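PDB 3B4N: endo-pectate lyase from Erwinia chrysanthemi, which cleaves polygalacturonate by calcium-dependent elimination and probably also acts on methylated pectins, in an endo mode. Local coordinates for residues A20-S30 / Y34-R46. Sequence-based numbering, arbitrary orientation.
With EDO (1,2-ethanediol), chain G.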
loop_
_atom_site.group_PDB
_atom_site.type_symbol
_atom_site.label_atom_id
_atom_site.label_comp_id
_atom_site.label_asym_id
_atom_site.label_seq_id
_atom_site.Cartn_x
_atom_site.Cartn_y
_atom_site.Cartn_z
ATOM N N ALA A 20 -6.183 -8.653 22.636
ATOM C CA ALA A 20 -5.913 -8.150 21.259
ATOM C C ALA A 20 -6.369 -6.705 21.119
ATOM O O ALA A 20 -7.149 -6.204 21.929
ATOM C CB ALA A 20 -6.632 -9.024 20.234
ATOM N N GLN A 21 -5.875 -6.037 20.084
ATOM C CA GLN A 21 -6.239 -4.651 19.840
ATOM C C GLN A 21 -6.408 -4.377 18.360
ATOM O O GLN A 21 -5.895 -5.110 17.513
ATOM C CB GLN A 21 -5.173 -3.709 20.406
ATOM C CG GLN A 21 -5.104 -3.692 21.923
ATOM C CD GLN A 21 -4.010 -2.780 22.446
ATOM O OE1 GLN A 21 -2.828 -2.989 22.169
ATOM N NE2 GLN A 21 -4.399 -1.763 23.205
ATOM N N THR A 22 -7.148 -3.313 18.063
ATOM C CA THR A 22 -7.383 -2.890 16.693
ATOM C C THR A 22 -7.258 -1.373 16.656
ATOM O O THR A 22 -7.848 -0.683 17.482
ATOM C CB THR A 22 -8.803 -3.272 16.221
ATOM O OG1 THR A 22 -8.978 -4.689 16.335
ATOM C CG2 THR A 22 -9.022 -2.848 14.774
ATOM N N THR A 23 -6.465 -0.859 15.717
ATOM C CA THR A 23 -6.300 0.580 15.555
ATOM C C THR A 23 -6.837 0.934 14.175
ATOM O O THR A 23 -6.467 0.327 13.168
ATOM C CB THR A 23 -4.827 1.017 15.662
ATOM O OG1 THR A 23 -4.349 0.765 16.991
ATOM C CG2 THR A 23 -4.693 2.505 15.354
ATOM N N LEU A 24 -7.726 1.919 14.152
ATOM C CA LEU A 24 -8.379 2.372 12.939
ATOM C C LEU A 24 -7.949 3.774 12.522
ATOM O O LEU A 24 -7.705 4.640 13.366
ATOM C CB LEU A 24 -9.893 2.361 13.166
ATOM C CG LEU A 24 -10.801 2.799 12.011
ATOM C CD1 LEU A 24 -10.614 1.850 10.840
ATOM C CD2 LEU A 24 -12.269 2.791 12.458
ATOM N N MET A 25 -7.833 3.974 11.214
ATOM C CA MET A 25 -7.500 5.278 10.649
ATOM C C MET A 25 -8.456 5.544 9.501
ATOM O O MET A 25 -8.969 4.618 8.872
ATOM C CB MET A 25 -6.060 5.312 10.143
ATOM C CG MET A 25 -5.041 5.232 11.259
ATOM S SD MET A 25 -3.376 5.142 10.606
ATOM C CE MET A 25 -3.195 6.716 10.015
ATOM N N LEU A 26 -8.675 6.819 9.217
ATOM C CA LEU A 26 -9.587 7.239 8.166
ATOM C C LEU A 26 -8.937 8.183 7.162
ATOM O O LEU A 26 -8.107 9.010 7.531
ATOM C CB LEU A 26 -10.775 7.973 8.803
ATOM C CG LEU A 26 -11.595 8.926 7.928
ATOM C CD1 LEU A 26 -12.412 8.118 6.948
ATOM C CD2 LEU A 26 -12.505 9.798 8.802
ATOM N N SER A 27 -9.318 8.051 5.895
ATOM C CA SER A 27 -8.846 8.972 4.863
ATOM C C SER A 27 -9.990 9.251 3.894
ATOM O O SER A 27 -10.583 8.336 3.341
ATOM C CB SER A 27 -7.657 8.410 4.089
ATOM O OG SER A 27 -7.162 9.406 3.203
ATOM N N GLN A 28 -10.304 10.526 3.687
ATOM C CA GLN A 28 -11.386 10.892 2.781
ATOM C C GLN A 28 -10.863 11.193 1.378
ATOM O O GLN A 28 -9.968 12.018 1.215
ATOM C CB GLN A 28 -12.119 12.114 3.331
ATOM C CG GLN A 28 -12.506 11.986 4.799
ATOM C CD GLN A 28 -13.215 13.216 5.326
ATOM O OE1 GLN A 28 -14.299 13.568 4.864
ATOM N NE2 GLN A 28 -12.602 13.881 6.300
ATOM N N LYS A 29 -11.429 10.533 0.371
ATOM C CA LYS A 29 -11.016 10.733 -1.022
ATOM C C LYS A 29 -12.181 10.606 -2.013
ATOM O O LYS A 29 -12.797 9.546 -2.122
ATOM C CB LYS A 29 -9.939 9.707 -1.409
ATOM C CG LYS A 29 -8.597 9.845 -0.696
ATOM C CD LYS A 29 -7.771 10.999 -1.252
ATOM C CE LYS A 29 -7.578 12.087 -0.216
ATOM N NZ LYS A 29 -7.002 11.532 1.040
ATOM N N SER A 30 -12.469 11.682 -2.742
ATOM C CA SER A 30 -13.533 11.680 -3.747
ATOM C C SER A 30 -14.894 11.188 -3.236
ATOM O O SER A 30 -15.496 10.278 -3.826
ATOM C CB SER A 30 -13.097 10.827 -4.943
ATOM O OG SER A 30 -14.057 10.862 -5.984
ATOM N N TYR A 34 -12.301 6.180 3.277
ATOM C CA TYR A 34 -11.514 4.956 3.316
ATOM C C TYR A 34 -11.075 4.670 4.735
ATOM O O TYR A 34 -10.610 5.563 5.450
ATOM C CB TYR A 34 -10.276 5.074 2.425
ATOM C CG TYR A 34 -10.573 5.016 0.949
ATOM C CD1 TYR A 34 -10.666 3.801 0.282
ATOM C CD2 TYR A 34 -10.795 6.185 0.227
ATOM C CE1 TYR A 34 -10.976 3.750 -1.084
ATOM C CE2 TYR A 34 -11.102 6.148 -1.124
ATOM C CZ TYR A 34 -11.191 4.933 -1.772
ATOM O OH TYR A 34 -11.505 4.916 -3.112
ATOM N N LEU A 35 -11.250 3.421 5.146
ATOM C CA LEU A 35 -10.834 2.991 6.468
ATOM C C LEU A 35 -9.676 2.024 6.323
ATOM O O LEU A 35 -9.664 1.182 5.427
ATOM C CB LEU A 35 -11.964 2.267 7.193
ATOM C CG LEU A 35 -13.247 3.049 7.438
ATOM C CD1 LEU A 35 -14.242 2.159 8.191
ATOM C CD2 LEU A 35 -12.935 4.303 8.241
ATOM N N GLY A 36 -8.710 2.157 7.218
ATOM C CA GLY A 36 -7.573 1.259 7.236
ATOM C C GLY A 36 -7.318 0.921 8.692
ATOM O O GLY A 36 -7.287 1.812 9.549
ATOM N N TRP A 37 -7.153 -0.360 9.003
ATOM C CA TRP A 37 -6.888 -0.722 10.384
ATOM C C TRP A 37 -5.843 -1.806 10.475
ATOM O O TRP A 37 -5.520 -2.466 9.488
ATOM C CB TRP A 37 -8.175 -1.199 11.082
ATOM C CG TRP A 37 -8.819 -2.421 10.464
ATOM C CD1 TRP A 37 -8.639 -3.727 10.834
ATOM C CD2 TRP A 37 -9.719 -2.440 9.352
ATOM N NE1 TRP A 37 -9.374 -4.556 10.018
ATOM C CE2 TRP A 37 -10.046 -3.792 9.099
ATOM C CE3 TRP A 37 -10.280 -1.443 8.542
ATOM C CZ2 TRP A 37 -10.913 -4.174 8.065
ATOM C CZ3 TRP A 37 -11.140 -1.819 7.516
ATOM C CH2 TRP A 37 -11.447 -3.175 7.286
ATOM N N SER A 38 -5.286 -1.950 11.667
ATOM C CA SER A 38 -4.340 -3.017 11.933
ATOM C C SER A 38 -4.899 -3.711 13.165
ATOM O O SER A 38 -5.549 -3.088 14.006
ATOM C CB SER A 38 -2.934 -2.483 12.227
ATOM O OG SER A 38 -2.903 -1.724 13.420
ATOM N N THR A 39 -4.687 -5.013 13.256
ATOM C CA THR A 39 -5.150 -5.753 14.415
ATOM C C THR A 39 -4.131 -6.836 14.708
ATOM O O THR A 39 -3.468 -7.326 13.795
ATOM C CB THR A 39 -6.544 -6.402 14.178
ATOM O OG1 THR A 39 -6.962 -7.063 15.378
ATOM C CG2 THR A 39 -6.500 -7.421 13.037
ATOM N N ASP A 40 -3.977 -7.174 15.984
ATOM C CA ASP A 40 -3.058 -8.242 16.352
ATOM C C ASP A 40 -3.835 -9.493 16.763
ATOM O O ASP A 40 -3.267 -10.426 17.334
ATOM C CB ASP A 40 -2.108 -7.807 17.471
ATOM C CG ASP A 40 -2.824 -7.183 18.638
ATOM O OD1 ASP A 40 -4.018 -7.477 18.833
ATOM O OD2 ASP A 40 -2.184 -6.401 19.373
ATOM N N GLU A 41 -5.138 -9.508 16.482
ATOM C CA GLU A 41 -5.950 -10.690 16.782
ATOM C C GLU A 41 -5.439 -11.774 15.831
ATOM O O GLU A 41 -5.372 -11.566 14.622
ATOM C CB GLU A 41 -7.439 -10.405 16.531
ATOM C CG GLU A 41 -8.310 -11.665 16.466
ATOM C CD GLU A 41 -8.158 -12.545 17.690
ATOM O OE1 GLU A 41 -8.063 -13.782 17.526
ATOM O OE2 GLU A 41 -8.137 -12.003 18.815
ATOM N N SER A 42 -5.080 -12.934 16.372
ATOM C CA SER A 42 -4.530 -14.012 15.555
ATOM C C SER A 42 -5.520 -14.969 14.898
ATOM O O SER A 42 -5.183 -15.624 13.915
ATOM C CB SER A 42 -3.540 -14.828 16.386
ATOM O OG SER A 42 -4.190 -15.399 17.508
ATOM N N LYS A 43 -6.726 -15.064 15.438
ATOM C CA LYS A 43 -7.720 -15.964 14.867
ATOM C C LYS A 43 -8.963 -15.199 14.432
ATOM O O LYS A 43 -10.054 -15.404 14.951
ATOM C CB LYS A 43 -8.075 -17.060 15.879
ATOM C CG LYS A 43 -6.904 -18.010 16.136
ATOM C CD LYS A 43 -7.197 -19.073 17.185
ATOM C CE LYS A 43 -6.963 -18.544 18.593
ATOM N NZ LYS A 43 -6.928 -19.647 19.603
ATOM N N VAL A 44 -8.791 -14.316 13.458
ATOM C CA VAL A 44 -9.914 -13.526 12.975
ATOM C C VAL A 44 -10.874 -14.373 12.144
ATOM O O VAL A 44 -10.442 -15.138 11.278
ATOM C CB VAL A 44 -9.433 -12.347 12.110
ATOM C CG1 VAL A 44 -10.635 -11.536 11.630
ATOM C CG2 VAL A 44 -8.483 -11.464 12.909
ATOM N N ALA A 45 -12.170 -14.231 12.420
ATOM C CA ALA A 45 -13.212 -14.955 11.694
ATOM C C ALA A 45 -13.894 -13.995 10.717
ATOM O O ALA A 45 -14.112 -14.327 9.555
ATOM C CB ALA A 45 -14.227 -15.524 12.662
ATOM N N ARG A 46 -14.234 -12.807 11.205
ATOM C CA ARG A 46 -14.863 -11.784 10.373
ATOM C C ARG A 46 -14.544 -10.429 10.964
ATOM O O ARG A 46 -14.046 -10.331 12.087
ATOM C CB ARG A 46 -16.387 -11.955 10.323
ATOM C CG ARG A 46 -17.069 -11.761 11.675
ATOM C CD ARG A 46 -18.538 -11.376 11.543
ATOM N NE ARG A 46 -19.300 -12.377 10.806
ATOM C CZ ARG A 46 -20.607 -12.297 10.584
ATOM N NH1 ARG A 46 -21.299 -11.263 11.043
ATOM N NH2 ARG A 46 -21.216 -13.255 9.898
HETATM C C1 EDO G . -3.328 -3.343 16.606
HETATM O O1 EDO G . -2.558 -3.685 15.325
HETATM C C2 EDO G . -2.625 -2.329 17.518
HETATM O O2 EDO G . -2.477 -1.002 16.712
HETATM O O HOH W 1 -11.752 7.349 -4.233
#
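Residues 22-29 and 34-39 run antiparallel at 160°, their axes 4.7 Å apart at closest approach, and paired N-H...O bonds in both directions link Thr23 with Ser38, Met25 with Gly36 and Ser27 with Tyr34. At the open end of the hairpin a side chain replaces one backbone acceptor: Asp40 CG sits between N and C (chi1 50°), which swings OD1 back to accept from Gln21 N at 2.7 Å on the syn side of the carboxylate. Gln21 O is gripped twice, by Asp40 N at 3.2 Å and by Thr39 OG1 from above the carbonyl plane. That same OG1 receives Glu41 N, an ST turn at the point where the chain leaves strand 34-39.

On the face carrying Thr22, Leu24, Leu26, Leu35 and Trp37, Leu24 CD1 wedges between Leu35 CB and Trp37 CB, 3.9 Å from each, while Leu26 CD1 meets Leu35 CD2 at 4.1 Å. Val90, Ser100 and Val103 of the neighbouring four-stranded sheet pack against this face. On the other face the Tyr34 ring turns its edge to Lys29, CE2 lying 3.8 Å from Lys29 CB. A water joins Tyr34 OH to Lys29 O, and the hydroxyl is also hydrogen-bonded to Asn274. An ethanediol, probably from the crystallisation liquor, hydrogen-bonds Ser38 OG through O1.

Lys29 forms a salt bridge with Glu190, the sequence neighbour of calcium ligand Asp191, whose side chain lies about 8 Å from that of Lys29. The hairpin opens the three-stranded sheet, completed by strand 72-75, of an N-terminal beta-sandwich with topology consistent with a fibronectin type III fold; its other face meets the right-handed parallel beta-helix.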